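Local coordinates for protein 3,4-dihydroxybenzoate decarboxylase (Enterobacter cloacae, PDB 5NY5) that probably decarboxylates 3,4-dihydroxybenzoate to catechol and carboxylates catechols in the reverse direction, using prenylated FMN and a metal ion, at residues Leu164-Ile169 against Tyr231-Val236. Numbering follows the deposited sequence.
Sequences LTDVTI and YNELGV
Thr165 meets Tyr231 through both branches of its side chain because chi1 (66°) sets OG1 between the backbone N and the carbonyl carbon, leaving CG2 anti to that carbon. Thr165 OG1 accepts a hydrogen bond from Tyr231 N at 2.9 Å, somewhat bent with 143° at the hydrogen. CG2 of Thr165 takes the aromatic ring: in this CH-pi contact it stands 3.7 Å from the ring centroid of Tyr231, only 17° off the normal and shifted toward the rim, with CZ its nearest ring atom. One small side chain thus grips both the main chain and the ring face of its partner. Val167 CG1 reaches the same ring in its plane, at the edge, 3.9 Å from CD1 of Tyr231, whose hydroxyl is hydrogen-bonded to Glu255. The other methyl, CG2 of Val167, lies 3.5 Å from Glu233 CB.

The contact brings the strand 165-174 of the antiparallel flavin-binding barrel of the UbiD family against the type I turn Tyr231-Leu234 that leads into helix 234-241, and so gathers metal ligands distant in sequence. Asp166 and Glu233, with His189, bind manganese in this enzyme; in the apo model, with no metal on this chain, a water donates to Asp166 OD1 at 2.5 Å and to Glu233 OE1 at 2.6 Å. Asp166 OD1 and Glu233 OE1 are 3.3 Å apart, two acceptors bridged by the water. The other oxygen, OD2 of Asp166, accepts the backbone N-H of Ile190 in helix 189-199, which helps hold the carboxylate's rotation, while Arg188, which binds prenylated FMN, makes a weak, long ion pair with Glu233 OE1.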
loop_
_atom_site.group_PDB
_atom_site.type_symbol
_atom_site.label_atom_id
_atom_site.label_comp_id
_atom_site.label_asym_id
_atom_site.label_seq_id
_atom_site.Cartn_x
_atom_site.Cartn_y
_atom_site.Cartn_z
ATOM N N LEU A 164 -25.381 45.364 12.110
ATOM C CA LEU A 164 -24.766 44.135 11.629
ATOM C C LEU A 164 -25.455 43.715 10.338
ATOM O O LEU A 164 -26.647 43.388 10.346
ATOM C CB LEU A 164 -24.869 43.031 12.680
ATOM C CG LEU A 164 -24.210 43.340 14.023
ATOM C CD1 LEU A 164 -24.616 42.313 15.068
ATOM C CD2 LEU A 164 -22.699 43.386 13.869
ATOM N N THR A 165 -24.707 43.720 9.238
ATOM C CA THR A 165 -25.258 43.470 7.916
ATOM C C THR A 165 -24.561 42.287 7.258
ATOM O O THR A 165 -23.441 41.914 7.620
ATOM C CB THR A 165 -25.120 44.704 7.016
ATOM O OG1 THR A 165 -23.732 44.957 6.761
ATOM C CG2 THR A 165 -25.734 45.922 7.685
ATOM N N ASP A 166 -25.241 41.704 6.274
ATOM C CA ASP A 166 -24.688 40.601 5.500
ATOM C C ASP A 166 -25.231 40.673 4.083
ATOM O O ASP A 166 -26.447 40.764 3.889
ATOM C CB ASP A 166 -25.035 39.249 6.130
ATOM C CG ASP A 166 -24.359 38.090 5.427
ATOM O OD1 ASP A 166 -23.172 38.227 5.064
ATOM O OD2 ASP A 166 -25.015 37.044 5.235
ATOM N N VAL A 167 -24.335 40.642 3.101
ATOM C CA VAL A 167 -24.711 40.602 1.694
ATOM C C VAL A 167 -24.123 39.332 1.091
ATOM O O VAL A 167 -22.958 38.998 1.341
ATOM C CB VAL A 167 -24.259 41.872 0.942
ATOM C CG1 VAL A 167 -24.010 43.019 1.921
ATOM C CG2 VAL A 167 -23.049 41.631 0.057
ATOM N N THR A 168 -24.946 38.602 0.342
ATOM C CA THR A 168 -24.576 37.284 -0.151
ATOM C C THR A 168 -25.312 37.006 -1.453
ATOM O O THR A 168 -26.201 37.757 -1.862
ATOM C CB THR A 168 -24.893 36.188 0.874
ATOM O OG1 THR A 168 -26.127 36.495 1.537
ATOM C CG2 THR A 168 -23.782 36.062 1.901
ATOM N N ILE A 169 -24.939 35.902 -2.095
ATOM C CA ILE A 169 -25.543 35.463 -3.349
ATOM C C ILE A 169 -26.296 34.167 -3.092
ATOM O O ILE A 169 -25.727 33.203 -2.564
ATOM C CB ILE A 169 -24.488 35.278 -4.452
ATOM C CG1 ILE A 169 -23.746 36.592 -4.703
ATOM C CG2 ILE A 169 -25.140 34.782 -5.734
ATOM C CD1 ILE A 169 -22.817 36.556 -5.897
ATOM N N TYR A 231 -22.007 46.697 5.244
ATOM C CA TYR A 231 -22.248 46.000 3.979
ATOM C C TYR A 231 -20.923 45.753 3.260
ATOM O O TYR A 231 -20.745 46.085 2.087
ATOM C CB TYR A 231 -23.221 46.781 3.092
ATOM C CG TYR A 231 -24.580 47.037 3.708
ATOM C CD1 TYR A 231 -25.594 46.092 3.617
ATOM C CD2 TYR A 231 -24.854 48.230 4.365
ATOM C CE1 TYR A 231 -26.837 46.324 4.172
ATOM C CE2 TYR A 231 -26.095 48.469 4.922
ATOM C CZ TYR A 231 -27.082 47.514 4.824
ATOM O OH TYR A 231 -28.318 47.748 5.376
ATOM N N ASN A 232 -19.980 45.157 3.994
ATOM C CA ASN A 232 -18.568 45.245 3.638
ATOM C C ASN A 232 -18.216 44.502 2.357
ATOM O O ASN A 232 -17.221 44.852 1.714
ATOM C CB ASN A 232 -17.716 44.728 4.794
ATOM C CG ASN A 232 -17.959 45.494 6.081
ATOM O OD1 ASN A 232 -18.840 45.146 6.870
ATOM N ND2 ASN A 232 -17.180 46.547 6.297
ATOM N N GLU A 233 -18.992 43.489 1.966
ATOM C CA GLU A 233 -18.693 42.802 0.716
ATOM C C GLU A 233 -18.832 43.724 -0.485
ATOM O O GLU A 233 -18.261 43.439 -1.542
ATOM C CB GLU A 233 -19.591 41.577 0.550
ATOM C CG GLU A 233 -19.314 40.460 1.542
ATOM C CD GLU A 233 -20.070 40.629 2.842
ATOM O OE1 GLU A 233 -20.905 39.756 3.161
ATOM O OE2 GLU A 233 -19.839 41.638 3.539
ATOM N N LEU A 234 -19.572 44.826 -0.343
ATOM C CA LEU A 234 -19.664 45.826 -1.395
ATOM C C LEU A 234 -18.421 46.698 -1.480
ATOM O O LEU A 234 -18.232 47.387 -2.488
ATOM C CB LEU A 234 -20.893 46.707 -1.176
ATOM C CG LEU A 234 -22.248 45.998 -1.183
ATOM C CD1 LEU A 234 -23.367 46.978 -0.891
ATOM C CD2 LEU A 234 -22.480 45.311 -2.515
ATOM N N GLY A 235 -17.577 46.688 -0.447
ATOM C CA GLY A 235 -16.371 47.494 -0.466
ATOM C C GLY A 235 -15.374 47.079 -1.523
ATOM O O GLY A 235 -14.563 47.904 -1.956
ATOM N N VAL A 236 -15.416 45.816 -1.951
ATOM C CA VAL A 236 -14.515 45.357 -3.001
ATOM C C VAL A 236 -14.873 46.014 -4.327
ATOM O O VAL A 236 -14.004 46.530 -5.038
ATOM C CB VAL A 236 -14.551 43.822 -3.102
ATOM C CG1 VAL A 236 -13.444 43.322 -4.016
ATOM C CG2 VAL A 236 -14.436 43.198 -1.722
HETATM O O HOH W 1 -21.209 39.642 5.780
#